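Side-chain contacts in beta sliding clamp (Bartonella birtlesii LL-WM9, PDB 6PTR), which probably forms a ring-shaped head-to-tail homodimer around DNA that tethers DNA polymerases and other proteins and gives them processivity: residues C[51-56]-C[60-65]; C[25-30]-C[217-222]; C[42-47]-C[121-126]. All coordinates share one frame; numbering follows the deposited sequence. Where two conformers were deposited one is given.

Overall arrangement
The three contacts show how chemistry follows position in a sheet-and-helix protein. Interactions 1 and 3 share one eight-stranded sheet, in its N-terminal-domain half, through neighbouring strands 40-46 and 49-55. Interaction 1 joins two strands by backbone bonds, with a largely apolar helix-facing side that also carries Glu63 and a polar outer side. Interaction 3 lays a loop against the sheet, held by a ring contact and a short salt bridge. Interaction 2, the smallest, brings together two cationic side chains of the N-terminal and central domains. All three are partly buried, but only interaction 2 has an exposed touching residue, Lys219. Val25 packs on Leu52 and Ala54, joining interactions 2 and 1; interactions 2 and 3 do not touch.

Interaction 1 (C[51-56]-C[60-65]); sequences QLKATD and EVTESF
Lys53 and Thr62 face each other in a non-hydrogen-bonded antiparallel pair, and the lysine chain shows how a long side chain can use one strand neighbour and then the next. Its CG stands anti to the backbone N (chi1 -178°), which lays the first methylenes beside Thr62, the two side chains pointing the same way. Lys53 CB lies 3.9 Å from Thr62 CG2, and Lys53 CG approaches the same methyl more closely, at 3.7 Å. The chain then bends at chi3 (-76°). Lys53 CD comes to 3.7 Å from Glu60 OE2, while Lys53 CE still rests 3.8 Å from Thr62 CG2. At the tip, Lys53 NZ reaches Glu60 OE2 in a long salt bridge of 3.9 Å. A water molecule closes this gap, accepting from Lys53 NZ and donating to Glu60 OE2, so the water bridge supplements a long direct ion pair. Further along the same face, Gln51 CG sits 3.5 Å from Ser64 OG, and its amide end leans over Thr62.

Beneath the side chains the ladder is regular: Leu52 and Glu63 exchange two backbone bonds, as do Ala54 and Val61. Leu52, Ala54, Val61 and Glu63 turn to the other face, where helix 15-26 packs against Leu52 and its Ser21 binds Glu63 OE1. The hairpin 49-55/59-69 thus lies within the sheet, with strand 40-46 beside Gln51 and Lys53, strand 245-250 of the central domain beside Glu60 and Thr62, and Ser244 just before it beside Ser64.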
ATOM      1  N   GLN C  51      17.136  27.850   0.232  1.00 22.44           N
ATOM      2  CA  GLN C  51      17.764  26.537   0.290  1.00 23.69           C
ATOM      3  C   GLN C  51      17.046  25.708   1.334  1.00 22.47           C
ATOM      4  O   GLN C  51      16.791  26.195   2.442  1.00 23.49           O
ATOM      5  CB  GLN C  51      19.247  26.625   0.636  1.00 24.09           C
ATOM      6  CG  GLN C  51      19.929  25.264   0.533  1.00 29.68           C
ATOM      7  CD  GLN C  51      21.342  25.271   1.055  1.00 35.58           C
ATOM      8  OE1 GLN C  51      22.290  25.373   0.283  1.00 39.37           O
ATOM      9  NE2 GLN C  51      21.491  25.148   2.370  1.00 30.49           N
ATOM     10  N   LEU C  52      16.705  24.471   0.971  1.00 15.89           N
ATOM     11  CA  LEU C  52      16.186  23.472   1.901  1.00 15.15           C
ATOM     12  C   LEU C  52      17.301  22.482   2.189  1.00 22.47           C
ATOM     13  O   LEU C  52      17.988  22.047   1.267  1.00 22.62           O
ATOM     14  CB  LEU C  52      14.980  22.735   1.305  1.00 19.15           C
ATOM     15  CG  LEU C  52      13.845  23.650   0.830  1.00 25.35           C
ATOM     16  CD1 LEU C  52      12.712  22.846   0.230  1.00 23.09           C
ATOM     17  CD2 LEU C  52      13.358  24.541   1.982  1.00 26.08           C
ATOM     18  N   LYS C  53      17.487  22.119   3.461  1.00 18.43           N
ATOM     19  CA  LYS C  53      18.537  21.168   3.829  1.00 19.58           C
ATOM     20  C   LYS C  53      17.947  20.156   4.802  1.00 19.09           C
ATOM     21  O   LYS C  53      17.217  20.537   5.718  1.00 19.47           O
ATOM     22  CB  LYS C  53      19.729  21.894   4.479  1.00 20.70           C
ATOM     23  CG  LYS C  53      20.919  21.000   4.861  1.00 25.31           C
ATOM     24  CD  LYS C  53      22.037  21.767   5.622  1.00 28.89           C
ATOM     25  CE  LYS C  53      22.873  22.637   4.725  1.00 39.07           C
ATOM     26  NZ  LYS C  53      24.064  23.169   5.470  1.00 33.29           N
ATOM     27  N   ALA C  54      18.249  18.867   4.598  1.00 17.51           N
ATOM     28  CA  ALA C  54      17.897  17.843   5.577  1.00 17.35           C
ATOM     29  C   ALA C  54      19.094  16.922   5.742  1.00 18.82           C
ATOM     30  O   ALA C  54      19.915  16.804   4.835  1.00 19.72           O
ATOM     31  CB  ALA C  54      16.661  17.015   5.148  1.00 18.40           C
ATOM     32  N   THR C  55      19.191  16.259   6.900  1.00 18.52           N
ATOM     33  CA  THR C  55      20.346  15.402   7.150  1.00 18.34           C
ATOM     34  C   THR C  55      19.947  14.345   8.165  1.00 20.49           C
ATOM     35  O   THR C  55      19.042  14.552   8.975  1.00 21.20           O
ATOM     36  CB  THR C  55      21.570  16.182   7.673  1.00 20.57           C
ATOM     37  OG1 THR C  55      22.697  15.297   7.789  1.00 23.85           O
ATOM     38  CG2 THR C  55      21.293  16.766   9.050  1.00 22.38           C
ATOM     39  N   ASP C  56      20.600  13.188   8.091  1.00 20.98           N
ATOM     40  CA  ASP C  56      20.559  12.247   9.199  1.00 20.29           C
ATOM     41  C   ASP C  56      21.933  12.070   9.847  1.00 21.74           C
ATOM     42  O   ASP C  56      22.149  11.093  10.570  1.00 23.58           O
ATOM     43  CB  ASP C  56      19.986  10.905   8.736  1.00 22.81           C
ATOM     44  CG  ASP C  56      20.894  10.166   7.763  1.00 25.55           C
ATOM     45  OD1 ASP C  56      22.035  10.593   7.514  1.00 23.63           O
ATOM     46  OD2 ASP C  56      20.438   9.122   7.250  1.00 30.39           O
ATOM     47  N   GLU C  60      23.464  14.142   3.766  1.00 19.19           N
ATOM     48  CA  GLU C  60      22.859  15.475   3.747  1.00 20.33           C
ATOM     49  C   GLU C  60      22.394  15.774   2.334  1.00 24.12           C
ATOM     50  O   GLU C  60      23.082  15.431   1.378  1.00 22.75           O
ATOM     51  CB  GLU C  60      23.875  16.534   4.181  1.00 23.39           C
ATOM     52  CG  GLU C  60      23.398  17.976   4.133  1.00 30.48           C
ATOM     53  CD  GLU C  60      24.560  18.939   4.275  1.00 42.38           C
ATOM     54  OE1 GLU C  60      25.190  19.273   3.246  1.00 47.87           O
ATOM     55  OE2 GLU C  60      24.868  19.327   5.417  1.00 42.13           O
ATOM     56  N   VAL C  61      21.223  16.398   2.194  1.00 19.33           N
ATOM     57  CA  VAL C  61      20.702  16.799   0.893  0.51 19.56           C
ATOM     58  C   VAL C  61      20.303  18.263   0.971  1.00 24.65           C
ATOM     59  O   VAL C  61      19.726  18.699   1.971  1.00 22.87           O
ATOM     60  CB  VAL C  61      19.504  15.936   0.460  0.51 22.47           C
ATOM     61  CG1 VAL C  61      19.027  16.327  -0.941  0.51 22.89           C
ATOM     62  CG2 VAL C  61      19.897  14.471   0.492  0.51 25.34           C
ATOM     63  N   THR C  62      20.628  19.020  -0.066  1.00 20.82           N
ATOM     64  CA  THR C  62      20.163  20.395  -0.173  1.00 19.17           C
ATOM     65  C   THR C  62      19.539  20.591  -1.542  1.00 25.48           C
ATOM     66  O   THR C  62      19.982  20.002  -2.525  1.00 23.21           O
ATOM     67  CB  THR C  62      21.290  21.397   0.012  1.00 27.27           C
ATOM     68  OG1 THR C  62      22.226  21.271  -1.067  1.00 28.93           O
ATOM     69  CG2 THR C  62      22.009  21.165   1.357  1.00 28.52           C
ATOM     70  N   GLU C  63      18.503  21.415  -1.599  1.00 18.37           N
ATOM     71  CA  GLU C  63      17.996  21.874  -2.880  1.00 22.28           C
ATOM     72  C   GLU C  63      17.689  23.348  -2.741  1.00 20.14           C
ATOM     73  O   GLU C  63      17.243  23.788  -1.682  1.00 20.43           O
ATOM     74  CB  GLU C  63      16.734  21.163  -3.342  1.00 28.96           C
ATOM     75  CG  GLU C  63      16.471  21.549  -4.828  1.00 32.44           C
ATOM     76  CD  GLU C  63      15.119  21.173  -5.276  1.00 39.68           C
ATOM     77  OE1 GLU C  63      14.509  21.918  -6.070  1.00 35.72           O
ATOM     78  OE2 GLU C  63      14.658  20.126  -4.805  1.00 49.03           O
ATOM     79  N   SER C  64      17.927  24.098  -3.805  1.00 23.53           N
ATOM     80  CA  SER C  64      17.747  25.535  -3.754  1.00 24.72           C
ATOM     81  C   SER C  64      16.899  25.964  -4.929  1.00 27.54           C
ATOM     82  O   SER C  64      16.939  25.339  -5.990  1.00 24.61           O
ATOM     83  CB  SER C  64      19.088  26.248  -3.808  1.00 28.69           C
ATOM     84  OG  SER C  64      19.988  25.620  -2.911  1.00 43.03           O
ATOM     85  N   PHE C  65      16.148  27.050  -4.740  1.00 23.29           N
ATOM     86  CA  PHE C  65      15.424  27.640  -5.857  1.00 22.76           C
ATOM     87  C   PHE C  65      15.364  29.154  -5.697  1.00 23.65           C
ATOM     88  O   PHE C  65      15.425  29.687  -4.585  1.00 25.10           O
ATOM     89  CB  PHE C  65      14.001  27.061  -6.003  1.00 26.01           C
ATOM     90  CG  PHE C  65      13.138  27.174  -4.774  1.00 28.46           C
ATOM     91  CD1 PHE C  65      13.289  26.300  -3.708  1.00 27.44           C
ATOM     92  CD2 PHE C  65      12.145  28.143  -4.701  1.00 31.93           C
ATOM     93  CE1 PHE C  65      12.480  26.395  -2.585  1.00 33.62           C
ATOM     94  CE2 PHE C  65      11.319  28.231  -3.582  1.00 29.85           C
ATOM     95  CZ  PHE C  65      11.487  27.360  -2.525  1.00 31.36           C
TER
HETATM   96  O   HOH W   1      26.383  21.191   6.103  1.00 35.28           O

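Interaction 2 (C[25-30]-C[217-222]); sequences VHRVVE and LQKLLS
Arg27 lays its CD and guanidinium along the aliphatic stem of Lys219, the two chains sliding past each other in opposite directions although both carry a positive charge. The close part is small and largely apolar on the lysine side. Arg27 NE lies 3.8 Å from Lys219 CD, Arg27 CD is 3.9 Å from the same carbon, and Arg27 NH2 is 3.9 Å from Lys219 CB. The guanidinium thus lies obliquely against the root of the lysine rather than near its amine. CG of Arg27 almost eclipses its backbone N (chi1 18°), and from there the chain runs extended toward helix 211-221. Beneath, Leu220 turns its side chain into the core, against Leu242, Val245 and Phe247.

The looser side is electrostatic. Lys219 is exposed, and its NZ stays 5.0 Å from Arg27 NE, drawn instead into a salt bridge with Glu216. That same glutamate and Glu223 make weak, long ion pairs with Arg27, which may partly offset the nearness of the two positive charges.

Arg27 sits in the type I turn, His26 to Val29, that follows helix 15-26; that helix and 211-221 belong to the N-terminal and central domains and cover one continuous sheet where strands 59-69 and 245-250 adjoin. Such helix-lined sheets are the hallmark of the beta subunit of DNA polymerase III, in which helices face the central DNA channel and sheets form the outer surface.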
ATOM      1  N   VAL C  25      13.974  16.764  -0.425  1.00 22.94           N
ATOM      2  CA  VAL C  25      14.875  16.781   0.728  1.00 18.91           C
ATOM      3  C   VAL C  25      14.294  16.018   1.912  1.00 25.60           C
ATOM      4  O   VAL C  25      15.032  15.372   2.667  1.00 25.99           O
ATOM      5  CB  VAL C  25      15.236  18.221   1.145  1.00 24.70           C
ATOM      6  CG1 VAL C  25      15.766  18.988  -0.050  1.00 28.02           C
ATOM      7  CG2 VAL C  25      14.050  18.914   1.732  1.00 31.10           C
ATOM      8  N   HIS C  26      12.969  16.040   2.056  1.00 22.51           N
ATOM      9  CA  HIS C  26      12.360  15.576   3.297  1.00 26.95           C
ATOM     10  C   HIS C  26      12.556  14.084   3.521  1.00 29.05           C
ATOM     11  O   HIS C  26      12.607  13.646   4.675  1.00 33.30           O
ATOM     12  CB  HIS C  26      10.863  15.940   3.325  1.00 26.24           C
ATOM     13  CG  HIS C  26       9.967  14.940   2.668  1.00 27.77           C
ATOM     14  ND1 HIS C  26       9.833  14.835   1.299  1.00 28.03           N
ATOM     15  CD2 HIS C  26       9.130  14.015   3.197  1.00 31.02           C
ATOM     16  CE1 HIS C  26       8.973  13.874   1.013  1.00 35.78           C
ATOM     17  NE2 HIS C  26       8.535  13.357   2.147  1.00 32.53           N
ATOM     18  N   ARG C  27      12.668  13.284   2.456  1.00 29.14           N
ATOM     19  CA  ARG C  27      12.736  11.842   2.657  1.00 34.76           C
ATOM     20  C   ARG C  27      14.048  11.381   3.291  1.00 31.25           C
ATOM     21  O   ARG C  27      14.156  10.206   3.659  1.00 32.35           O
ATOM     22  CB  ARG C  27      12.500  11.095   1.334  1.00 44.58           C
ATOM     23  CG  ARG C  27      12.674  11.903   0.045  1.00 49.35           C
ATOM     24  CD  ARG C  27      12.284  11.052  -1.190  1.00 53.93           C
ATOM     25  NE  ARG C  27      12.967  11.470  -2.417  1.00 55.15           N
ATOM     26  CZ  ARG C  27      12.365  11.982  -3.490  1.00 58.73           C
ATOM     27  NH1 ARG C  27      11.047  12.143  -3.506  1.00 62.64           N
ATOM     28  NH2 ARG C  27      13.084  12.327  -4.554  1.00 51.25           N
ATOM     29  N   VAL C  28      15.032  12.269   3.433  1.00 23.39           N
ATOM     30  CA  VAL C  28      16.281  11.929   4.101  1.00 26.26           C
ATOM     31  C   VAL C  28      16.057  11.802   5.599  1.00 32.72           C
ATOM     32  O   VAL C  28      16.750  11.038   6.289  1.00 31.10           O
ATOM     33  CB  VAL C  28      17.332  12.996   3.734  1.00 31.34           C
ATOM     34  CG1 VAL C  28      18.449  13.068   4.753  1.00 36.77           C
ATOM     35  CG2 VAL C  28      17.872  12.659   2.376  1.00 32.69           C
ATOM     36  N   VAL C  29      15.051  12.506   6.114  1.00 28.40           N
ATOM     37  CA  VAL C  29      14.722  12.434   7.526  1.00 31.57           C
ATOM     38  C   VAL C  29      14.222  11.038   7.860  1.00 34.95           C
ATOM     39  O   VAL C  29      13.371  10.472   7.160  1.00 34.52           O
ATOM     40  CB  VAL C  29      13.687  13.514   7.872  1.00 29.99           C
ATOM     41  CG1 VAL C  29      13.200  13.338   9.298  1.00 31.44           C
ATOM     42  CG2 VAL C  29      14.286  14.888   7.653  1.00 30.24           C
ATOM     43  N   GLU C  30      14.766  10.459   8.923  1.00 43.86           N
ATOM     44  CA  GLU C  30      14.284   9.170   9.388  1.00 48.42           C
ATOM     45  C   GLU C  30      13.041   9.374  10.248  1.00 51.22           C
ATOM     46  O   GLU C  30      13.004  10.259  11.107  1.00 52.63           O
ATOM     47  CB  GLU C  30      15.375   8.447  10.181  1.00 58.55           C
ATOM     48  CG  GLU C  30      15.339   6.922  10.081  1.00 66.03           C
ATOM     49  CD  GLU C  30      15.866   6.393   8.751  1.00 69.34           C
ATOM     50  OE1 GLU C  30      15.180   5.545   8.143  1.00 72.80           O
ATOM     51  OE2 GLU C  30      16.961   6.816   8.315  1.00 65.60           O
ATOM     52  N   LEU C 217      19.799   8.939  -4.124  1.00 21.43           N
ATOM     53  CA  LEU C 217      20.255   9.358  -5.438  1.00 20.11           C
ATOM     54  C   LEU C 217      19.384   8.740  -6.518  1.00 21.61           C
ATOM     55  O   LEU C 217      18.953   9.426  -7.454  1.00 20.76           O
ATOM     56  CB  LEU C 217      21.734   8.976  -5.604  1.00 21.65           C
ATOM     57  CG  LEU C 217      22.569   9.486  -6.770  1.00 34.13           C
ATOM     58  CD1 LEU C 217      22.487  10.989  -6.858  1.00 31.52           C
ATOM     59  CD2 LEU C 217      24.022   9.026  -6.565  1.00 28.40           C
ATOM     60  N   GLN C 218      19.050   7.456  -6.361  1.00 21.98           N
ATOM     61  CA  GLN C 218      18.232   6.769  -7.349  1.00 18.95           C
ATOM     62  C   GLN C 218      16.839   7.361  -7.433  1.00 19.85           C
ATOM     63  O   GLN C 218      16.274   7.468  -8.527  1.00 25.02           O
ATOM     64  CB  GLN C 218      18.168   5.278  -7.019  1.00 20.04           C
ATOM     65  CG  GLN C 218      19.409   4.564  -7.478  1.00 23.94           C
ATOM     66  CD  GLN C 218      19.347   4.248  -8.966  1.00 31.89           C
ATOM     67  OE1 GLN C 218      19.488   5.141  -9.806  1.00 32.25           O
ATOM     68  NE2 GLN C 218      19.108   2.977  -9.295  1.00 28.53           N
ATOM     69  N   LYS C 219      16.266   7.779  -6.300  1.00 22.47           N
ATOM     70  CA  LYS C 219      14.939   8.391  -6.362  1.00 22.60           C
ATOM     71  C   LYS C 219      14.968   9.691  -7.165  1.00 25.14           C
ATOM     72  O   LYS C 219      14.039   9.982  -7.927  1.00 23.51           O
ATOM     73  CB  LYS C 219      14.400   8.659  -4.958  1.00 25.09           C
ATOM     74  CG  LYS C 219      14.014   7.406  -4.181  1.00 29.03           C
ATOM     75  CD  LYS C 219      13.750   7.759  -2.724  1.00 41.26           C
ATOM     76  CE  LYS C 219      13.447   6.534  -1.876  1.00 52.73           C
ATOM     77  NZ  LYS C 219      13.259   6.918  -0.446  1.00 55.00           N
ATOM     78  N   LEU C 220      16.022  10.490  -7.002  1.00 22.87           N
ATOM     79  CA  LEU C 220      16.128  11.700  -7.808  1.00 27.04           C
ATOM     80  C   LEU C 220      16.361  11.359  -9.274  1.00 23.72           C
ATOM     81  O   LEU C 220      15.704  11.915 -10.161  1.00 28.04           O
ATOM     82  CB  LEU C 220      17.253  12.584  -7.272  1.00 25.29           C
ATOM     83  CG  LEU C 220      17.505  13.815  -8.147  1.00 29.74           C
ATOM     84  CD1 LEU C 220      16.279  14.760  -8.150  1.00 33.48           C
ATOM     85  CD2 LEU C 220      18.751  14.552  -7.702  1.00 35.16           C
ATOM     86  N   LEU C 221      17.287  10.432  -9.542  1.00 21.44           N
ATOM     87  CA  LEU C 221      17.607  10.065 -10.916  1.00 23.69           C
ATOM     88  C   LEU C 221      16.419   9.441 -11.644  1.00 27.35           C
ATOM     89  O   LEU C 221      16.321   9.561 -12.869  1.00 29.70           O
ATOM     90  CB  LEU C 221      18.807   9.120 -10.928  1.00 24.97           C
ATOM     91  CG  LEU C 221      20.115   9.824 -10.544  1.00 21.72           C
ATOM     92  CD1 LEU C 221      21.238   8.825 -10.392  1.00 23.67           C
ATOM     93  CD2 LEU C 221      20.473  10.843 -11.604  1.00 24.53           C
ATOM     94  N   SER C 222      15.511   8.773 -10.915  1.00 28.55           N
ATOM     95  CA  SER C 222      14.333   8.179 -11.543  0.58 29.99           C
ATOM     96  C   SER C 222      13.475   9.219 -12.249  1.00 33.86           C
ATOM     97  O   SER C 222      12.661   8.862 -13.112  1.00 38.31           O
ATOM     98  CB  SER C 222      13.490   7.448 -10.494  0.58 30.20           C
ATOM     99  OG  SER C 222      12.945   8.369  -9.562  0.58 31.24           O
TER

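Interaction 3 (C[42-47]-C[121-126]); sequences LIDAEN and LPKIDF
Lys123 is anti at every torsion, and this fully stretched chain carries its amine from the loop 121-126 to the strand 42-47, where the Asp44 carboxylate lies, its CG likewise anti to the backbone N (chi1 -153°). In Phe126 the ring is turned by chi2 of 80°, so that one face is presented to Leu42.

The polar and apolar halves of the contact are built differently. Lys123 NZ donates to Asp44 OD2 at 2.6 Å, a short salt bridge that engages the syn lone pair of that oxygen. The lysine methylenes follow the amine in, with Lys123 CE 3.2 Å from Asp44 OD2. The second oxygen, Asp44 OD1, is 4.1 Å from Lys123 NZ, so the grip is one-sided. Glu46, farther along the strand, adds only a distant negative charge that may also favour the ammonium.

Nearer the loop backbone, the inner methylenes of Lys123 make an apolar contact: Leu42 CD1 lies 3.7 Å from Lys123 CG, the two side chains crossing at a slant. Leu42 then offers CB to the aromatic ring in a CH-pi contact, 3.9 Å from the centroid of Phe126 and only 6° off its normal, almost exactly over the centre. Leu42 and Phe126 are both buried. A short 3-10 turn, 123-125, sets the spacing of the two loop side chains, and Phe126 N bonds back to Lys123 O at 2.8 Å.

The loop follows strand 114-119 and lies over the sheet face that carries Leu42, Asp44 and Lys53, near its 71-78 edge, where strand 40-46 runs between strands 71-78 and 49-55. Lys123 also touches Ala74 of strand 71-78, while Phe126 packs on Lys53 of strand 49-55, so the loop spans three adjacent strands.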
ATOM      1  N   LEU C  42      15.804  22.432   7.340  1.00 18.76           N
ATOM      2  CA  LEU C  42      16.280  23.805   7.444  1.00 20.08           C
ATOM      3  C   LEU C  42      15.829  24.576   6.218  1.00 21.55           C
ATOM      4  O   LEU C  42      16.022  24.121   5.089  1.00 21.14           O
ATOM      5  CB  LEU C  42      17.804  23.852   7.547  1.00 22.56           C
ATOM      6  CG  LEU C  42      18.445  25.248   7.391  1.00 20.15           C
ATOM      7  CD1 LEU C  42      18.003  26.183   8.531  1.00 18.08           C
ATOM      8  CD2 LEU C  42      19.939  25.128   7.337  1.00 20.01           C
ATOM      9  N   ILE C  43      15.227  25.742   6.443  1.00 19.23           N
ATOM     10  CA  ILE C  43      14.828  26.652   5.372  1.00 20.05           C
ATOM     11  C   ILE C  43      15.697  27.877   5.516  1.00 22.41           C
ATOM     12  O   ILE C  43      15.681  28.511   6.574  1.00 23.30           O
ATOM     13  CB  ILE C  43      13.345  27.049   5.469  1.00 18.45           C
ATOM     14  CG1 ILE C  43      12.446  25.820   5.507  1.00 20.19           C
ATOM     15  CG2 ILE C  43      12.965  27.973   4.276  1.00 22.48           C
ATOM     16  CD1 ILE C  43      10.977  26.180   5.630  1.00 22.46           C
ATOM     17  N   ASP C  44      16.460  28.222   4.474  1.00 17.01           N
ATOM     18  CA  ASP C  44      17.408  29.334   4.564  1.00 19.00           C
ATOM     19  C   ASP C  44      17.183  30.235   3.365  1.00 23.02           C
ATOM     20  O   ASP C  44      17.437  29.826   2.229  1.00 27.75           O
ATOM     21  CB  ASP C  44      18.856  28.825   4.605  1.00 25.76           C
ATOM     22  CG  ASP C  44      19.795  29.774   5.326  1.00 38.67           C
ATOM     23  OD1 ASP C  44      19.563  31.000   5.285  1.00 42.21           O
ATOM     24  OD2 ASP C  44      20.783  29.301   5.925  1.00 43.95           O
ATOM     25  N   ALA C  45      16.717  31.465   3.618  1.00 20.16           N
ATOM     26  CA  ALA C  45      16.344  32.406   2.573  1.00 24.68           C
ATOM     27  C   ALA C  45      17.305  33.588   2.584  1.00 25.15           C
ATOM     28  O   ALA C  45      17.368  34.335   3.564  1.00 25.78           O
ATOM     29  CB  ALA C  45      14.909  32.883   2.781  1.00 23.77           C
ATOM     30  N   GLU C  46      18.060  33.755   1.506  1.00 22.82           N
ATOM     31  CA  GLU C  46      19.003  34.866   1.427  1.00 24.78           C
ATOM     32  C   GLU C  46      19.335  35.082  -0.038  1.00 28.35           C
ATOM     33  O   GLU C  46      19.362  34.125  -0.813  1.00 27.48           O
ATOM     34  CB  GLU C  46      20.274  34.549   2.231  1.00 30.45           C
ATOM     35  CG  GLU C  46      21.025  35.725   2.753  1.00 53.20           C
ATOM     36  CD  GLU C  46      22.280  35.281   3.463  1.00 65.69           C
ATOM     37  OE1 GLU C  46      23.116  36.144   3.798  1.00 75.20           O
ATOM     38  OE2 GLU C  46      22.428  34.057   3.671  1.00 65.69           O
ATOM     39  N   ASN C  47      19.558  36.349  -0.411  1.00 28.27           N
ATOM     40  CA  ASN C  47      20.133  36.702  -1.715  1.00 30.14           C
ATOM     41  C   ASN C  47      19.365  36.066  -2.880  1.00 29.70           C
ATOM     42  O   ASN C  47      19.947  35.467  -3.789  1.00 31.41           O
ATOM     43  CB  ASN C  47      21.606  36.309  -1.777  1.00 31.95           C
ATOM     44  CG  ASN C  47      22.435  36.988  -0.706  1.00 38.65           C
ATOM     45  OD1 ASN C  47      22.214  38.153  -0.374  1.00 38.42           O
ATOM     46  ND2 ASN C  47      23.384  36.251  -0.146  1.00 45.78           N
ATOM     47  N   LEU C 121      12.546  25.092  15.394  1.00 18.97           N
ATOM     48  CA  LEU C 121      13.818  25.170  16.080  1.00 22.17           C
ATOM     49  C   LEU C 121      14.746  26.052  15.252  1.00 21.32           C
ATOM     50  O   LEU C 121      14.682  26.035  14.017  1.00 21.57           O
ATOM     51  CB  LEU C 121      14.414  23.767  16.269  1.00 22.35           C
ATOM     52  CG  LEU C 121      13.637  22.857  17.226  1.00 23.20           C
ATOM     53  CD1 LEU C 121      14.160  21.435  17.176  1.00 26.42           C
ATOM     54  CD2 LEU C 121      13.709  23.398  18.651  1.00 33.37           C
ATOM     55  N   PRO C 122      15.604  26.843  15.891  1.00 24.45           N
ATOM     56  CA  PRO C 122      16.407  27.819  15.140  1.00 24.86           C
ATOM     57  C   PRO C 122      17.494  27.151  14.312  1.00 24.13           C
ATOM     58  O   PRO C 122      17.967  26.054  14.613  1.00 23.91           O
ATOM     59  CB  PRO C 122      17.020  28.702  16.239  1.00 24.37           C
ATOM     60  CG  PRO C 122      17.076  27.815  17.441  1.00 26.82           C
ATOM     61  CD  PRO C 122      15.815  26.956  17.345  1.00 25.20           C
ATOM     62  N   LYS C 123      17.908  27.860  13.257  1.00 23.85           N
ATOM     63  CA  LYS C 123      18.981  27.377  12.388  1.00 23.45           C
ATOM     64  C   LYS C 123      20.246  27.011  13.160  1.00 19.58           C
ATOM     65  O   LYS C 123      20.945  26.049  12.798  1.00 21.60           O
ATOM     66  CB  LYS C 123      19.310  28.437  11.338  1.00 23.32           C
ATOM     67  CG  LYS C 123      20.505  28.070  10.474  1.00 27.33           C
ATOM     68  CD  LYS C 123      20.915  29.186   9.515  1.00 27.48           C
ATOM     69  CE  LYS C 123      22.179  28.792   8.736  1.00 31.05           C
ATOM     70  NZ  LYS C 123      22.580  29.840   7.744  1.00 31.06           N
ATOM     71  N   ILE C 124      20.570  27.762  14.218  1.00 21.81           N
ATOM     72  CA  ILE C 124      21.824  27.510  14.927  1.00 23.80           C
ATOM     73  C   ILE C 124      21.874  26.112  15.521  1.00 29.69           C
ATOM     74  O   ILE C 124      22.965  25.588  15.755  1.00 28.60           O
ATOM     75  CB  ILE C 124      22.102  28.538  16.050  1.00 29.78           C
ATOM     76  CG1 ILE C 124      20.939  28.609  17.045  1.00 29.45           C
ATOM     77  CG2 ILE C 124      22.495  29.892  15.477  1.00 42.77           C
ATOM     78  CD1 ILE C 124      21.329  29.265  18.345  1.00 41.89           C
ATOM     79  N   ASP C 125      20.718  25.502  15.798  1.00 25.53           N
ATOM     80  CA  ASP C 125      20.692  24.135  16.301  1.00 29.28           C
ATOM     81  C   ASP C 125      20.979  23.113  15.214  1.00 26.95           C
ATOM     82  O   ASP C 125      21.340  21.975  15.530  1.00 26.91           O
ATOM     83  CB  ASP C 125      19.324  23.798  16.908  1.00 27.83           C
ATOM     84  CG  ASP C 125      19.015  24.575  18.176  1.00 40.00           C
ATOM     85  OD1 ASP C 125      19.933  25.198  18.745  1.00 42.87           O
ATOM     86  OD2 ASP C 125      17.831  24.553  18.598  1.00 37.16           O
ATOM     87  N   PHE C 126      20.805  23.484  13.950  1.00 25.89           N
ATOM     88  CA  PHE C 126      20.858  22.520  12.858  1.00 22.24           C
ATOM     89  C   PHE C 126      22.300  22.138  12.545  1.00 26.55           C
ATOM     90  O   PHE C 126      23.201  22.981  12.628  1.00 26.01           O
ATOM     91  CB  PHE C 126      20.185  23.088  11.616  1.00 20.62           C
ATOM     92  CG  PHE C 126      19.786  22.039  10.622  1.00 19.95           C
ATOM     93  CD1 PHE C 126      18.627  21.322  10.818  1.00 21.87           C
ATOM     94  CD2 PHE C 126      20.578  21.747   9.534  1.00 25.92           C
ATOM     95  CE1 PHE C 126      18.244  20.339   9.909  1.00 28.20           C
ATOM     96  CE2 PHE C 126      20.192  20.752   8.629  1.00 23.89           C
ATOM     97  CZ  PHE C 126      19.036  20.064   8.828  1.00 26.61           C
TER